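Local coordinates for putative extracellular solute-binding protein (Bordetella bronchiseptica, PDB 4P56) that binds both enantiomers of mandelate and probably delivers such aromatic acids to a TRAP transporter as its periplasmic solute-binding component, at residues 28-33 against 64-69; 99-104 against 312-317; 129-134 against 321-326. All coordinates share one frame; numbering follows the deposited sequence.

Interaction 1: 28-33 against 64-69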
loop_
_atom_site.group_PDB
_atom_site.type_symbol
_atom_site.label_atom_id
_atom_site.label_comp_id
_atom_site.label_asym_id
_atom_site.label_seq_id
_atom_site.Cartn_x
_atom_site.Cartn_y
_atom_site.Cartn_z
ATOM N N GLU A 28 -9.655 0.063 -25.754
ATOM C CA GLU A 28 -8.996 -0.938 -24.950
ATOM C C GLU A 28 -7.845 -0.248 -24.222
ATOM O O GLU A 28 -6.948 0.301 -24.842
ATOM C CB GLU A 28 -8.479 -2.048 -25.865
ATOM C CG GLU A 28 -8.071 -3.285 -25.140
ATOM C CD GLU A 28 -7.856 -4.453 -26.081
ATOM O OE1 GLU A 28 -7.261 -4.253 -27.157
ATOM O OE2 GLU A 28 -8.267 -5.577 -25.736
ATOM N N LEU A 29 -7.896 -0.248 -22.905
ATOM C CA LEU A 29 -6.872 0.379 -22.120
ATOM C C LEU A 29 -5.823 -0.654 -21.742
ATOM O O LEU A 29 -6.145 -1.684 -21.127
ATOM C CB LEU A 29 -7.506 0.982 -20.881
ATOM C CG LEU A 29 -8.506 2.116 -21.153
ATOM C CD1 LEU A 29 -9.320 2.420 -19.880
ATOM C CD2 LEU A 29 -7.790 3.368 -21.636
ATOM N N THR A 30 -4.571 -0.402 -22.057
ATOM C CA THR A 30 -3.564 -1.355 -21.644
ATOM C C THR A 30 -3.220 -1.110 -20.168
ATOM O O THR A 30 -3.206 0.038 -19.698
ATOM C CB THR A 30 -2.297 -1.274 -22.509
ATOM O OG1 THR A 30 -1.789 0.072 -22.532
ATOM C CG2 THR A 30 -2.612 -1.718 -23.942
ATOM N N LEU A 31 -2.936 -2.204 -19.468
ATOM C CA LEU A 31 -2.620 -2.226 -18.056
ATOM C C LEU A 31 -1.298 -2.971 -17.850
ATOM O O LEU A 31 -1.157 -4.094 -18.300
ATOM C CB LEU A 31 -3.745 -2.949 -17.311
ATOM C CG LEU A 31 -3.441 -3.365 -15.884
ATOM C CD1 LEU A 31 -3.250 -2.154 -14.967
ATOM C CD2 LEU A 31 -4.593 -4.263 -15.390
ATOM N N SER A 32 -0.319 -2.351 -17.194
ATOM C CA SER A 32 0.889 -3.071 -16.812
ATOM C C SER A 32 0.889 -3.321 -15.312
ATOM O O SER A 32 0.553 -2.434 -14.538
ATOM C CB SER A 32 2.168 -2.301 -17.176
ATOM O OG SER A 32 3.335 -3.073 -16.906
ATOM N N SER A 33 1.282 -4.526 -14.918
ATOM C CA SER A 33 1.430 -4.871 -13.507
ATOM C C SER A 33 2.847 -5.331 -13.157
ATOM O O SER A 33 3.464 -6.108 -13.907
ATOM C CB SER A 33 0.475 -6.000 -13.171
ATOM O OG SER A 33 0.803 -6.524 -11.908
ATOM N N ARG A 64 -6.886 -4.292 -20.766
ATOM C CA ARG A 64 -6.133 -5.460 -21.234
ATOM C C ARG A 64 -4.864 -5.544 -20.416
ATOM O O ARG A 64 -4.041 -4.629 -20.465
ATOM C CB ARG A 64 -5.828 -5.344 -22.732
ATOM C CG ARG A 64 -4.798 -6.360 -23.286
ATOM C CD ARG A 64 -4.951 -6.596 -24.794
ATOM N NE ARG A 64 -4.957 -5.367 -25.585
ATOM C CZ ARG A 64 -3.871 -4.718 -26.006
ATOM N NH1 ARG A 64 -2.654 -5.184 -25.736
ATOM N NH2 ARG A 64 -3.998 -3.605 -26.732
ATOM N N LEU A 65 -4.728 -6.614 -19.643
ATOM C CA LEU A 65 -3.502 -6.862 -18.876
ATOM C C LEU A 65 -2.363 -7.345 -19.761
ATOM O O LEU A 65 -2.453 -8.388 -20.408
ATOM C CB LEU A 65 -3.743 -7.892 -17.782
ATOM C CG LEU A 65 -2.541 -8.246 -16.891
ATOM C CD1 LEU A 65 -1.944 -7.051 -16.134
ATOM C CD2 LEU A 65 -2.924 -9.333 -15.892
ATOM N N LEU A 66 -1.298 -6.561 -19.810
ATOM C CA LEU A 66 -0.148 -6.910 -20.636
ATOM C C LEU A 66 0.529 -8.120 -19.991
ATOM O O LEU A 66 0.551 -8.243 -18.768
ATOM C CB LEU A 66 0.818 -5.691 -20.711
ATOM C CG LEU A 66 0.244 -4.475 -21.447
ATOM C CD1 LEU A 66 1.120 -3.215 -21.273
ATOM C CD2 LEU A 66 0.082 -4.781 -22.946
ATOM N N PRO A 67 1.086 -9.014 -20.807
ATOM C CA PRO A 67 1.660 -10.271 -20.300
ATOM C C PRO A 67 2.964 -10.093 -19.490
ATOM O O PRO A 67 3.339 -11.011 -18.768
ATOM C CB PRO A 67 1.908 -11.066 -21.570
ATOM C CG PRO A 67 2.199 -9.961 -22.623
ATOM C CD PRO A 67 1.286 -8.845 -22.262
ATOM N N LYS A 68 3.640 -8.959 -19.629
ATOM C CA LYS A 68 4.866 -8.678 -18.867
ATOM C C LYS A 68 4.802 -7.275 -18.311
ATOM O O LYS A 68 4.135 -6.390 -18.873
ATOM C CB LYS A 68 6.127 -8.768 -19.742
ATOM C CG LYS A 68 6.506 -10.150 -20.181
ATOM C CD LYS A 68 7.664 -10.105 -21.186
ATOM C CE LYS A 68 7.613 -11.300 -22.134
ATOM N NZ LYS A 68 8.807 -11.400 -23.031
ATOM N N ALA A 69 5.528 -7.029 -17.223
ATOM C CA ALA A 69 5.688 -5.643 -16.763
ATOM C C ALA A 69 6.444 -4.871 -17.849
ATOM O O ALA A 69 7.389 -5.403 -18.412
ATOM C CB ALA A 69 6.460 -5.605 -15.412
HETATM O O HOH W 1 1.827 -6.357 -17.147
#

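Interaction 2: 99-104 against 312-317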
loop_
_atom_site.group_PDB
_atom_site.type_symbol
_atom_site.label_atom_id
_atom_site.label_comp_id
_atom_site.label_asym_id
_atom_site.label_seq_id
_atom_site.Cartn_x
_atom_site.Cartn_y
_atom_site.Cartn_z
ATOM N N PHE A 99 5.257 11.846 -2.335
ATOM C CA PHE A 99 3.922 11.516 -1.853
ATOM C C PHE A 99 3.903 11.645 -0.334
ATOM O O PHE A 99 3.298 10.836 0.382
ATOM C CB PHE A 99 3.504 10.121 -2.305
ATOM C CG PHE A 99 3.347 10.018 -3.785
ATOM C CD1 PHE A 99 2.278 10.652 -4.437
ATOM C CD2 PHE A 99 4.279 9.333 -4.549
ATOM C CE1 PHE A 99 2.148 10.593 -5.835
ATOM C CE2 PHE A 99 4.167 9.297 -5.958
ATOM C CZ PHE A 99 3.093 9.921 -6.596
ATOM N N GLN A 100 4.534 12.703 0.152
ATOM C CA GLN A 100 4.587 12.947 1.586
ATOM C C GLN A 100 3.207 13.089 2.190
ATOM O O GLN A 100 3.001 12.722 3.360
ATOM C CB GLN A 100 5.370 14.225 1.911
ATOM C CG GLN A 100 6.741 14.302 1.307
ATOM C CD GLN A 100 7.395 15.674 1.537
ATOM O OE1 GLN A 100 7.293 16.258 2.632
ATOM N NE2 GLN A 100 8.056 16.198 0.500
ATOM N N LEU A 101 2.252 13.614 1.421
ATOM C CA LEU A 101 0.917 13.827 1.958
ATOM C C LEU A 101 0.149 12.516 2.219
ATOM O O LEU A 101 -0.841 12.540 2.915
ATOM C CB LEU A 101 0.055 14.741 1.051
ATOM C CG LEU A 101 0.586 16.173 0.886
ATOM C CD1 LEU A 101 -0.320 17.034 0.000
ATOM C CD2 LEU A 101 0.724 16.802 2.255
ATOM N N THR A 102 0.565 11.398 1.645
ATOM C CA THR A 102 -0.154 10.140 1.891
ATOM C C THR A 102 0.129 9.528 3.265
ATOM O O THR A 102 -0.553 8.600 3.676
ATOM C CB THR A 102 0.159 9.076 0.819
ATOM O OG1 THR A 102 1.535 8.689 0.919
ATOM C CG2 THR A 102 -0.157 9.616 -0.570
ATOM N N LYS A 103 1.132 10.037 3.959
ATOM C CA LYS A 103 1.620 9.386 5.161
ATOM C C LYS A 103 0.636 9.421 6.356
ATOM O O LYS A 103 0.778 8.634 7.272
ATOM C CB LYS A 103 2.985 9.943 5.542
ATOM C CG LYS A 103 4.115 9.404 4.629
ATOM C CD LYS A 103 5.505 9.869 5.067
ATOM C CE LYS A 103 6.592 9.257 4.160
ATOM N NZ LYS A 103 7.982 9.559 4.652
ATOM N N PHE A 104 -0.351 10.316 6.341
ATOM C CA PHE A 104 -1.368 10.348 7.412
ATOM C C PHE A 104 -2.088 9.006 7.510
ATOM O O PHE A 104 -2.570 8.633 8.582
ATOM C CB PHE A 104 -2.407 11.439 7.142
ATOM C CG PHE A 104 -3.330 11.112 6.010
ATOM C CD1 PHE A 104 -2.979 11.421 4.708
ATOM C CD2 PHE A 104 -4.527 10.464 6.233
ATOM C CE1 PHE A 104 -3.789 11.119 3.659
ATOM C CE2 PHE A 104 -5.380 10.146 5.158
ATOM C CZ PHE A 104 -5.002 10.453 3.865
ATOM N N GLN A 312 3.712 15.193 13.365
ATOM C CA GLN A 312 4.096 16.594 13.172
ATOM C C GLN A 312 4.862 16.785 11.855
ATOM O O GLN A 312 4.649 17.778 11.159
ATOM C CB GLN A 312 4.888 17.146 14.384
ATOM C CG GLN A 312 5.226 18.643 14.299
ATOM C CD GLN A 312 3.975 19.490 14.267
ATOM O OE1 GLN A 312 3.092 19.322 15.101
ATOM N NE2 GLN A 312 3.872 20.372 13.287
ATOM N N ALA A 313 5.724 15.835 11.496
ATOM C CA ALA A 313 6.357 15.860 10.194
ATOM C C ALA A 313 5.301 15.960 9.097
ATOM O O ALA A 313 5.445 16.736 8.160
ATOM C CB ALA A 313 7.225 14.607 9.972
ATOM N N TRP A 314 4.247 15.154 9.191
ATOM C CA TRP A 314 3.210 15.195 8.185
ATOM C C TRP A 314 2.443 16.529 8.232
ATOM O O TRP A 314 2.186 17.136 7.197
ATOM C CB TRP A 314 2.240 14.008 8.337
ATOM C CG TRP A 314 1.225 14.040 7.322
ATOM C CD1 TRP A 314 1.312 13.518 6.043
ATOM C CD2 TRP A 314 -0.069 14.645 7.418
ATOM N NE1 TRP A 314 0.173 13.813 5.362
ATOM C CE2 TRP A 314 -0.696 14.486 6.181
ATOM C CE3 TRP A 314 -0.760 15.302 8.437
ATOM C CZ2 TRP A 314 -1.980 14.958 5.926
ATOM C CZ3 TRP A 314 -2.025 15.770 8.187
ATOM C CH2 TRP A 314 -2.625 15.597 6.939
ATOM N N LEU A 315 2.069 16.980 9.424
ATOM C CA LEU A 315 1.443 18.297 9.538
ATOM C C LEU A 315 2.291 19.379 8.864
ATOM O O LEU A 315 1.768 20.244 8.137
ATOM C CB LEU A 315 1.190 18.630 11.012
ATOM C CG LEU A 315 0.049 17.804 11.618
ATOM C CD1 LEU A 315 0.039 17.985 13.142
ATOM C CD2 LEU A 315 -1.325 18.187 11.051
ATOM N N ASP A 316 3.603 19.338 9.082
ATOM C CA ASP A 316 4.468 20.385 8.513
ATOM C C ASP A 316 4.437 20.340 6.983
ATOM O O ASP A 316 4.457 21.387 6.326
ATOM C CB ASP A 316 5.918 20.229 8.976
ATOM C CG ASP A 316 6.122 20.569 10.455
ATOM O OD1 ASP A 316 5.261 21.233 11.086
ATOM O OD2 ASP A 316 7.179 20.150 10.985
ATOM N N ALA A 317 4.388 19.131 6.425
ATOM C CA ALA A 317 4.338 18.925 4.961
ATOM C C ALA A 317 2.989 19.375 4.422
ATOM O O ALA A 317 2.898 19.976 3.336
ATOM C CB ALA A 317 4.607 17.439 4.608
#

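Interaction 3: 129-134 against 321-326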
loop_
_atom_site.group_PDB
_atom_site.type_symbol
_atom_site.label_atom_id
_atom_site.label_comp_id
_atom_site.label_asym_id
_atom_site.label_seq_id
_atom_site.Cartn_x
_atom_site.Cartn_y
_atom_site.Cartn_z
ATOM N N LEU A 129 -6.762 16.788 -0.216
ATOM C CA LEU A 129 -5.363 16.754 -0.626
ATOM C C LEU A 129 -5.129 16.808 -2.141
ATOM O O LEU A 129 -3.998 17.007 -2.585
ATOM C CB LEU A 129 -4.691 15.479 -0.076
ATOM C CG LEU A 129 -4.801 15.315 1.448
ATOM C CD1 LEU A 129 -4.168 14.021 1.937
ATOM C CD2 LEU A 129 -4.130 16.475 2.109
ATOM N N LEU A 130 -6.184 16.659 -2.925
ATOM C CA LEU A 130 -6.037 16.599 -4.376
ATOM C C LEU A 130 -5.390 17.861 -4.943
ATOM O O LEU A 130 -4.635 17.784 -5.917
ATOM C CB LEU A 130 -7.391 16.398 -5.061
ATOM C CG LEU A 130 -8.084 15.037 -4.910
ATOM C CD1 LEU A 130 -9.342 15.067 -5.701
ATOM C CD2 LEU A 130 -7.221 13.878 -5.377
ATOM N N LYS A 131 -5.721 19.027 -4.372
ATOM C CA LYS A 131 -5.222 20.302 -4.879
ATOM C C LYS A 131 -3.706 20.490 -4.820
ATOM O O LYS A 131 -3.164 21.320 -5.544
ATOM C CB LYS A 131 -5.928 21.490 -4.194
ATOM C CG LYS A 131 -5.750 21.558 -2.683
ATOM C CD LYS A 131 -6.550 22.726 -2.111
ATOM C CE LYS A 131 -6.063 23.137 -0.743
ATOM N NZ LYS A 131 -6.853 24.307 -0.229
ATOM N N ALA A 132 -3.036 19.689 -3.999
ATOM C CA ALA A 132 -1.579 19.740 -3.868
ATOM C C ALA A 132 -0.808 19.150 -5.079
ATOM O O ALA A 132 0.419 19.333 -5.197
ATOM C CB ALA A 132 -1.188 19.022 -2.608
ATOM N N ASP A 133 -1.517 18.411 -5.929
ATOM C CA ASP A 133 -1.012 17.941 -7.232
ATOM C C ASP A 133 0.160 16.958 -7.098
ATOM O O ASP A 133 1.055 16.940 -7.944
ATOM C CB ASP A 133 -0.579 19.156 -8.087
ATOM C CG ASP A 133 -0.545 18.871 -9.571
ATOM O OD1 ASP A 133 -1.245 17.923 -10.022
ATOM O OD2 ASP A 133 0.167 19.645 -10.286
ATOM N N GLU A 134 0.148 16.109 -6.076
ATOM C CA GLU A 134 1.223 15.121 -5.939
ATOM C C GLU A 134 1.302 14.159 -7.131
ATOM O O GLU A 134 2.390 13.660 -7.429
ATOM C CB GLU A 134 1.055 14.310 -4.669
ATOM C CG GLU A 134 1.226 15.096 -3.393
ATOM C CD GLU A 134 1.296 14.213 -2.190
ATOM O OE1 GLU A 134 0.485 13.231 -2.082
ATOM O OE2 GLU A 134 2.205 14.482 -1.349
ATOM N N LYS A 321 2.211 22.301 1.693
ATOM C CA LYS A 321 1.478 22.067 0.475
ATOM C C LYS A 321 0.179 22.851 0.418
ATOM O O LYS A 321 -0.596 22.698 -0.538
ATOM C CB LYS A 321 1.156 20.578 0.294
ATOM C CG LYS A 321 2.362 19.724 -0.026
ATOM C CD LYS A 321 2.938 20.037 -1.408
ATOM C CE LYS A 321 3.992 18.989 -1.802
ATOM N NZ LYS A 321 4.612 19.195 -3.134
ATOM N N GLY A 322 -0.099 23.657 1.433
ATOM C CA GLY A 322 -1.258 24.522 1.366
ATOM C C GLY A 322 -2.569 23.826 1.695
ATOM O O GLY A 322 -3.635 24.319 1.367
ATOM N N ILE A 323 -2.507 22.692 2.365
ATOM C CA ILE A 323 -3.756 22.005 2.724
ATOM C C ILE A 323 -4.052 22.126 4.205
ATOM O O ILE A 323 -3.169 22.509 4.996
ATOM C CB ILE A 323 -3.731 20.536 2.323
ATOM C CG1 ILE A 323 -2.780 19.770 3.209
ATOM C CG2 ILE A 323 -3.412 20.346 0.840
ATOM C CD1 ILE A 323 -3.539 19.002 4.212
ATOM N N ASP A 324 -5.301 21.816 4.575
ATOM C CA ASP A 324 -5.731 21.802 5.976
ATOM C C ASP A 324 -5.357 20.485 6.689
ATOM O O ASP A 324 -6.127 19.526 6.733
ATOM C CB ASP A 324 -7.237 22.038 6.092
ATOM C CG ASP A 324 -7.671 22.349 7.533
ATOM O OD1 ASP A 324 -6.912 22.052 8.486
ATOM O OD2 ASP A 324 -8.786 22.865 7.703
ATOM N N GLY A 325 -4.161 20.480 7.240
ATOM C CA GLY A 325 -3.567 19.290 7.820
ATOM C C GLY A 325 -4.425 18.758 8.951
ATOM O O GLY A 325 -4.796 17.592 8.926
ATOM N N PRO A 326 -4.715 19.604 9.956
ATOM C CA PRO A 326 -5.486 19.151 11.114
ATOM C C PRO A 326 -6.857 18.642 10.725
ATOM O O PRO A 326 -7.280 17.656 11.312
ATOM C CB PRO A 326 -5.548 20.407 12.011
ATOM C CG PRO A 326 -4.218 21.058 11.750
ATOM C CD PRO A 326 -3.985 20.854 10.248
HETATM O O HOH W 2 2.897 18.565 -5.219
#

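Interaction 1: 28-33 against 64-69
R64 reaches over the neighbouring strand and closes on E28 and T30, beside a short parallel ladder of backbone bonds. Its CB packs against CG of E28, and CD runs past the carboxylate. The chain then bends at chi3 (52°), which turns the guanidinium back toward strand 28-31. There NE donates to OE1 of E28 at 3.0 Å, the core of a salt bridge; the weak second bond, from NH2 to the same OE1, measures 3.4 Å. OE1 lies near the guanidinium plane, yet it is approached from above the carboxylate plane, the two planes standing 74° apart, so this is not the flat two-pronged pairing. At the tip, CG2 of T30 covers one guanidinium face, 3.6 Å from NH2.

The main chains are joined by R64 N to L29 O (2.7 Å), L31 N to R64 O (2.8 Å) and L66 N to L31 O (2.9 Å), the last almost straight at 177°. On the face away from R64 and T30, CD2 of L31 meets CD1 of L65 at 3.9 Å. Beyond the ladder a water accepts from S33 N and donates to L66 O and, weakly, to K68 O, bridging the two segments past the end of the ladder. A69 CB touches S33 O at 3.4 Å.

The pair forms the two strands of a beta-alpha-beta unit. Helix 40-56 connects them and packs through V42 and M47 on the L31 and L65 face, while strand 87-91 flanks 28-33 through backbone bonds between V87 and both T30 and S32.

Interaction 2: 99-104 against 312-317
The indole of W314 lies against the 3-10 segment that starts at Q100, with its pyrrole edge turned to the backbone and one face covered by F104. CG of W314 stands anti to the backbone N (chi1 -179°), which carries the ring out from helix 310-320 to the 3-10 segment. NE1 donates to L101 O at 2.9 Å with an N-H...O angle of 155°. The oxygen sits near the indole plane, but the N-H comes in from above the carbonyl plane, not on a lone pair. Next to it at the same edge, CD1 of W314 is 3.3 Å from Q100 O.

F104 CB sits over the indole face, 3.8 Å from the centroid of the six-membered ring, a CH-pi contact. The F104 and W314 side chains run side by side in the same direction, their rings inclined at 55° in an oblique pairing. F104 N also sits over this indole face, 3.6 Å from CD1. One turn further along the helix, A317 CB meets OE1 of Q100 at 3.5 Å, the NE2 of that amide being hydrogen-bonded to G97 O, and CD2 of L101 approaches A317 O.

Helix 325-340 also packs on the two aromatics: A328 and L329 touch W314, and F332 meets F104 edge-to-face. T124 and L129 of helix 114-129 also pack on F104; the segment thus contacts helix 114-129 as well as the C-terminal helices 310-320 and 325-340.

Interaction 3: 129-134 against 321-326
L129 and I323 make the tight apolar part of this contact. CD2 of L129 presses on CD1 of I323 at 3.3 Å, closer than usual for two carbons, and also lies 3.7 Å from CG1. I323 holds CG1 between its backbone N and carbonyl carbon (chi1 71°), and chi2 of 103° is far from a staggered value, which suggests some strain. Looser apolar contacts lie beside this pair: the CB atoms of A132 and K321 are 4.0 Å apart, and CG2 of I323 lies 4.3 Å from A132 CB.

The stem of K131 supplies the second group. This extended chain passes obliquely across I323, its CE 4.2 Å from CG2, and the same CE makes a close carbon-oxygen contact of 3.4 Å with G322 O.

The polar link between the segments is a water. It donates to A132 O at 2.6 Å and accepts from K321 NZ at 2.8 Å; the bend at chi2 (-68°) of K321 helps direct the ammonium toward it.

Segment 321-326 is the connection between helices 310-320 and 325-340. G322, with positive phi, ends the first helix in a Schellman motif, and D324 is the N-cap of the second, its OD1 accepting from A327 N. This interhelical connection, framed by the two caps, packs by I323 on L129 and, more loosely, on the A132 and K131 side chains of the 3-10 segment after it.

How the interactions relate
From the N terminus, interaction 1 closes first: helix 40-56 makes up most of the loop it closes, and it is complete before either other opens. Interactions 2 and 3 join residues about 200 positions apart and cross, their segments alternating as 99-104, 129-134, 312-317 and 321-326. They lie about 10 Å apart between centres and touch directly: L101 N is 2.9 Å from E134 OE2, a probable hydrogen bond, and L101 CD1 packs on A132 CB. Together they tie the C-terminal helices 310-320 and 325-340 to the chain on either side of helix 114-129. Interaction 1 stands apart, about 32 Å from interaction 2 between centres, across the chain's centre, in the N-terminal beta-alpha-beta unit.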